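Local coordinates for Fe-regulated protein B (Neisseria meningitidis, PDB 4AIP), which is a TonB-dependent outer-membrane transporter involved in iron uptake, a plugged beta-barrel probably fitted for siderophore transport, at residues B[449-453]-B[454-458]; B[257-261]-B[262-266]. One frame throughout, in Å; residues are numbered along the deposited sequence.

Interaction 1: B[449-453]-B[454-458]; sequences IHDIG and DFTLT
I452 and L457 meet through their branch methyls, CG2 of I452 touching CD1 of L457 at 3.7 Å, on one face of a beta hairpin whose two-residue turn is G453-D454. This is a tight connection between neighbouring strands of the TonB-dependent transporter barrel, 438-452 and 455-469, of the short kind these barrels have at their periplasmic end. The two side chains slant across one another: I452 carries CG1 anti to its backbone N (chi1 167°), which leaves CG2 between N and the carbonyl carbon, turned to the leucine. L457 in turn lays its CB beside the carbonyl of H450, its hydrogen-bonded partner in the hairpin. There the backbone is drawn in closely, with H450 N to L457 O at 2.7 Å and L457 N to H450 O at 2.6 Å, both almost straight. Nearer the turn the grip relaxes. I452 N still reaches F455 O at 3.0 Å, but F455 N approaches I452 O from well above the carbonyl plane, and the same oxygen lies at the edge of the F455 ring. That ring stacks on W489 of the next strand, where L457 also touches V487.

I449 works on the other face. Its CG1 runs alongside T458, 3.9 Å from OG1, while CG2 comes within 4.0 Å of T456 CG2; underneath, its CA-H points at L457 O. T456 also touches R62, in the plug region, consistent with this face looking into the barrel. With chi1 at -73°, T456 holds OG1 beside its own backbone N and donates it to D451 OD1 at 2.7 Å, meeting that oxygen from above the carboxylate plane, 47° out of it.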
loop_
_atom_site.group_PDB
_atom_site.type_symbol
_atom_site.label_atom_id
_atom_site.label_comp_id
_atom_site.label_asym_id
_atom_site.label_seq_id
_atom_site.Cartn_x
_atom_site.Cartn_y
_atom_site.Cartn_z
ATOM N N ILE B 449 -41.165 6.867 -30.400
ATOM C CA ILE B 449 -40.946 8.299 -30.369
ATOM C C ILE B 449 -41.302 8.852 -31.723
ATOM O O ILE B 449 -40.659 8.567 -32.720
ATOM C CB ILE B 449 -39.518 8.658 -30.043
ATOM C CG1 ILE B 449 -39.193 8.137 -28.642
ATOM C CG2 ILE B 449 -39.318 10.178 -30.038
ATOM C CD1 ILE B 449 -37.753 7.855 -28.469
ATOM N N HIS B 450 -42.353 9.655 -31.730
ATOM C CA HIS B 450 -42.899 10.093 -32.961
ATOM C C HIS B 450 -42.910 11.598 -32.986
ATOM O O HIS B 450 -43.434 12.223 -32.058
ATOM C CB HIS B 450 -44.314 9.555 -33.115
ATOM C CG HIS B 450 -44.918 9.866 -34.446
ATOM N ND1 HIS B 450 -44.238 9.638 -35.632
ATOM C CD2 HIS B 450 -46.126 10.389 -34.793
ATOM C CE1 HIS B 450 -45.010 10.015 -36.655
ATOM N NE2 HIS B 450 -46.153 10.485 -36.172
ATOM N N ASP B 451 -42.347 12.137 -34.066
ATOM C CA ASP B 451 -42.305 13.541 -34.432
ATOM C C ASP B 451 -43.331 13.981 -35.468
ATOM O O ASP B 451 -43.210 13.624 -36.665
ATOM C CB ASP B 451 -41.013 13.779 -35.142
ATOM C CG ASP B 451 -39.922 14.175 -34.231
ATOM O OD1 ASP B 451 -39.991 14.032 -32.978
ATOM O OD2 ASP B 451 -38.948 14.661 -34.795
ATOM N N ILE B 452 -44.275 14.830 -35.059
ATOM C CA ILE B 452 -45.272 15.323 -36.007
ATOM C C ILE B 452 -45.541 16.810 -35.845
ATOM O O ILE B 452 -46.007 17.262 -34.783
ATOM C CB ILE B 452 -46.581 14.469 -35.933
ATOM C CG1 ILE B 452 -47.728 15.159 -36.667
ATOM C CG2 ILE B 452 -46.959 14.130 -34.511
ATOM C CD1 ILE B 452 -49.090 14.474 -36.427
ATOM N N GLY B 453 -45.275 17.584 -36.889
ATOM C CA GLY B 453 -45.441 19.041 -36.778
ATOM C C GLY B 453 -44.348 19.504 -35.837
ATOM O O GLY B 453 -43.188 19.142 -36.008
ATOM N N ASP B 454 -44.678 20.292 -34.826
ATOM C CA ASP B 454 -43.591 20.671 -33.933
ATOM C C ASP B 454 -43.805 20.103 -32.508
ATOM O O ASP B 454 -43.378 20.654 -31.483
ATOM C CB ASP B 454 -43.168 22.152 -34.105
ATOM C CG ASP B 454 -44.320 23.075 -34.215
ATOM O OD1 ASP B 454 -45.427 22.707 -33.760
ATOM O OD2 ASP B 454 -44.135 24.198 -34.730
ATOM N N PHE B 455 -44.463 18.934 -32.547
ATOM C CA PHE B 455 -44.697 18.018 -31.446
ATOM C C PHE B 455 -43.772 16.825 -31.504
ATOM O O PHE B 455 -43.465 16.363 -32.578
ATOM C CB PHE B 455 -46.104 17.471 -31.536
ATOM C CG PHE B 455 -47.132 18.423 -31.098
ATOM C CD1 PHE B 455 -47.449 18.531 -29.760
ATOM C CD2 PHE B 455 -47.783 19.239 -32.020
ATOM C CE1 PHE B 455 -48.395 19.433 -29.331
ATOM C CE2 PHE B 455 -48.758 20.166 -31.604
ATOM C CZ PHE B 455 -49.061 20.256 -30.271
ATOM N N THR B 456 -43.337 16.335 -30.347
ATOM C CA THR B 456 -42.625 15.097 -30.228
ATOM C C THR B 456 -43.382 14.261 -29.196
ATOM O O THR B 456 -43.523 14.659 -28.039
ATOM C CB THR B 456 -41.163 15.322 -29.851
ATOM O OG1 THR B 456 -40.459 15.835 -30.997
ATOM C CG2 THR B 456 -40.502 13.990 -29.421
ATOM N N LEU B 457 -43.896 13.110 -29.641
ATOM C CA LEU B 457 -44.745 12.256 -28.805
ATOM C C LEU B 457 -44.028 10.970 -28.503
ATOM O O LEU B 457 -43.316 10.465 -29.357
ATOM C CB LEU B 457 -46.075 11.976 -29.519
ATOM C CG LEU B 457 -46.771 13.295 -29.931
ATOM C CD1 LEU B 457 -47.782 13.113 -31.073
ATOM C CD2 LEU B 457 -47.461 13.992 -28.776
ATOM N N THR B 458 -44.208 10.460 -27.291
ATOM C CA THR B 458 -43.400 9.361 -26.781
ATOM C C THR B 458 -44.417 8.436 -26.136
ATOM O O THR B 458 -45.260 8.918 -25.318
ATOM C CB THR B 458 -42.310 9.847 -25.775
ATOM O OG1 THR B 458 -41.335 10.617 -26.479
ATOM C CG2 THR B 458 -41.581 8.675 -25.105
#

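Interaction 2: B[257-261]-B[262-266]; sequences TTFGD and DDHRI
The F259 ring lies flat under H264: CB of the histidine sits over the ring centre, 3.7 Å from the centroid, a clear CH-pi contact. Chi1 of F259 is 59°, which folds the ring over the partner strand of this barrel hairpin. The imidazole lies at 26° to the phenyl plane but is slid outward, so the rings barely overlap. I266 adds CD1 at the edge of the phenyl, 3.5 Å from CE1. Beyond this pair the chain reverses through a type I' turn from G260 to D263, closed by D263 N to G260 O at 3.2 Å; two waters lie within hydrogen-bonding distance of both D261 O and the D263 carboxylate.

On the opposite face R265 is extended from CG to NE and bends at its end toward T258. NH1 donates to T258 OG1 at 2.5 Å, with the hydroxyl oxygen close to the guanidinium plane and the N-H angled at 138°. NH2 makes a salt bridge with D213, one strand further on. The arginine thus spans strand 246-259, and its charge is probably offset by the D213 carboxylate while the threonine hydroxyl takes up an N-H.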
loop_
_atom_site.group_PDB
_atom_site.type_symbol
_atom_site.label_atom_id
_atom_site.label_comp_id
_atom_site.label_asym_id
_atom_site.label_seq_id
_atom_site.Cartn_x
_atom_site.Cartn_y
_atom_site.Cartn_z
ATOM N N THR B 257 -11.834 -1.106 -28.417
ATOM C CA THR B 257 -11.589 -1.138 -29.840
ATOM C C THR B 257 -12.766 -0.550 -30.621
ATOM O O THR B 257 -13.927 -0.813 -30.332
ATOM C CB THR B 257 -11.168 -2.551 -30.401
ATOM O OG1 THR B 257 -11.065 -2.460 -31.811
ATOM C CG2 THR B 257 -12.152 -3.679 -30.049
ATOM N N THR B 258 -12.427 0.286 -31.588
ATOM C CA THR B 258 -13.389 0.919 -32.482
ATOM C C THR B 258 -13.079 0.436 -33.882
ATOM O O THR B 258 -11.987 0.640 -34.364
ATOM C CB THR B 258 -13.282 2.439 -32.410
ATOM O OG1 THR B 258 -13.649 2.831 -31.097
ATOM C CG2 THR B 258 -14.228 3.128 -33.398
ATOM N N PHE B 259 -14.037 -0.222 -34.515
ATOM C CA PHE B 259 -13.811 -0.813 -35.829
ATOM C C PHE B 259 -15.055 -0.732 -36.732
ATOM O O PHE B 259 -16.152 -0.414 -36.256
ATOM C CB PHE B 259 -13.381 -2.267 -35.661
ATOM C CG PHE B 259 -14.385 -3.100 -34.931
ATOM C CD1 PHE B 259 -14.469 -3.057 -33.515
ATOM C CD2 PHE B 259 -15.274 -3.938 -35.648
ATOM C CE1 PHE B 259 -15.441 -3.867 -32.830
ATOM C CE2 PHE B 259 -16.233 -4.736 -34.973
ATOM C CZ PHE B 259 -16.319 -4.716 -33.572
ATOM N N GLY B 260 -14.859 -1.018 -38.023
ATOM C CA GLY B 260 -15.953 -1.172 -38.968
ATOM C C GLY B 260 -16.566 0.153 -39.336
ATOM O O GLY B 260 -17.778 0.337 -39.160
ATOM N N ASP B 261 -15.718 1.076 -39.818
ATOM C CA ASP B 261 -16.142 2.396 -40.329
ATOM C C ASP B 261 -16.494 3.336 -39.178
ATOM O O ASP B 261 -17.223 4.338 -39.357
ATOM C CB ASP B 261 -17.332 2.248 -41.309
ATOM C CG ASP B 261 -16.922 1.557 -42.596
ATOM O OD1 ASP B 261 -16.017 2.120 -43.263
ATOM O OD2 ASP B 261 -17.472 0.466 -42.932
ATOM N N ASP B 262 -15.984 2.986 -37.995
ATOM C CA ASP B 262 -16.337 3.651 -36.736
ATOM C C ASP B 262 -17.771 3.509 -36.309
ATOM O O ASP B 262 -18.278 4.369 -35.559
ATOM C CB ASP B 262 -15.973 5.140 -36.762
ATOM C CG ASP B 262 -14.485 5.346 -36.847
ATOM O OD1 ASP B 262 -13.723 4.329 -36.852
ATOM O OD2 ASP B 262 -14.059 6.523 -36.908
ATOM N N ASP B 263 -18.411 2.440 -36.771
ATOM C CA ASP B 263 -19.780 2.191 -36.419
ATOM C C ASP B 263 -19.896 1.088 -35.364
ATOM O O ASP B 263 -20.967 0.770 -34.874
ATOM C CB ASP B 263 -20.633 2.034 -37.698
ATOM C CG ASP B 263 -20.988 3.410 -38.351
ATOM O OD1 ASP B 263 -21.075 4.471 -37.649
ATOM O OD2 ASP B 263 -21.177 3.442 -39.586
ATOM N N HIS B 264 -18.765 0.547 -34.956
ATOM C CA HIS B 264 -18.729 -0.461 -33.913
ATOM C C HIS B 264 -17.685 -0.170 -32.821
ATOM O O HIS B 264 -16.561 0.269 -33.119
ATOM C CB HIS B 264 -18.408 -1.810 -34.548
ATOM C CG HIS B 264 -19.497 -2.330 -35.425
ATOM N ND1 HIS B 264 -19.749 -1.828 -36.694
ATOM C CD2 HIS B 264 -20.419 -3.308 -35.213
ATOM C CE1 HIS B 264 -20.779 -2.474 -37.218
ATOM N NE2 HIS B 264 -21.199 -3.379 -36.346
ATOM N N ARG B 265 -18.042 -0.438 -31.565
ATOM C CA ARG B 265 -17.106 -0.278 -30.467
ATOM C C ARG B 265 -17.309 -1.261 -29.300
ATOM O O ARG B 265 -18.438 -1.389 -28.801
ATOM C CB ARG B 265 -17.158 1.144 -29.951
ATOM C CG ARG B 265 -16.097 1.413 -28.815
ATOM C CD ARG B 265 -16.073 2.871 -28.382
ATOM N NE ARG B 265 -15.090 3.144 -27.323
ATOM C CZ ARG B 265 -13.757 3.211 -27.480
ATOM N NH1 ARG B 265 -13.156 2.938 -28.644
ATOM N NH2 ARG B 265 -13.007 3.487 -26.427
ATOM N N ILE B 266 -16.219 -1.915 -28.846
ATOM C CA ILE B 266 -16.269 -2.748 -27.636
ATOM C C ILE B 266 -15.317 -2.114 -26.653
ATOM O O ILE B 266 -14.216 -1.785 -27.018
ATOM C CB ILE B 266 -15.883 -4.211 -27.879
ATOM C CG1 ILE B 266 -16.954 -4.896 -28.692
ATOM C CG2 ILE B 266 -15.810 -4.991 -26.596
ATOM C CD1 ILE B 266 -16.432 -5.636 -29.927
HETATM O O HOH W 1 -19.249 5.438 -41.200
HETATM O O HOH W 2 -19.083 6.289 -38.541
#

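Interactions 1 and 2 are two turns of the same barrel, in series along the chain with interaction 2 first. Four strands, 302-318, 325-339, 355-371 and 376-390, separate the hairpins round the wall; their centres are 31 Å apart and their nearest atoms about 19 Å, so neither touches the other. Each is bonded through its backbone on both flanks, interaction 1 to L377 and I488, interaction 2 to N211 and T316. Interaction 2 lies nearer the bound detergent N8E: the T257 side chain is about 8 Å from it, and D213, the salt-bridge partner of R265, lines its pocket. Strand 264-276 also ends at R276, an L-glutamate site seen in a crystal structure of this protein, though the ligand is not bound to this chain. Interaction 1 is away from these sites.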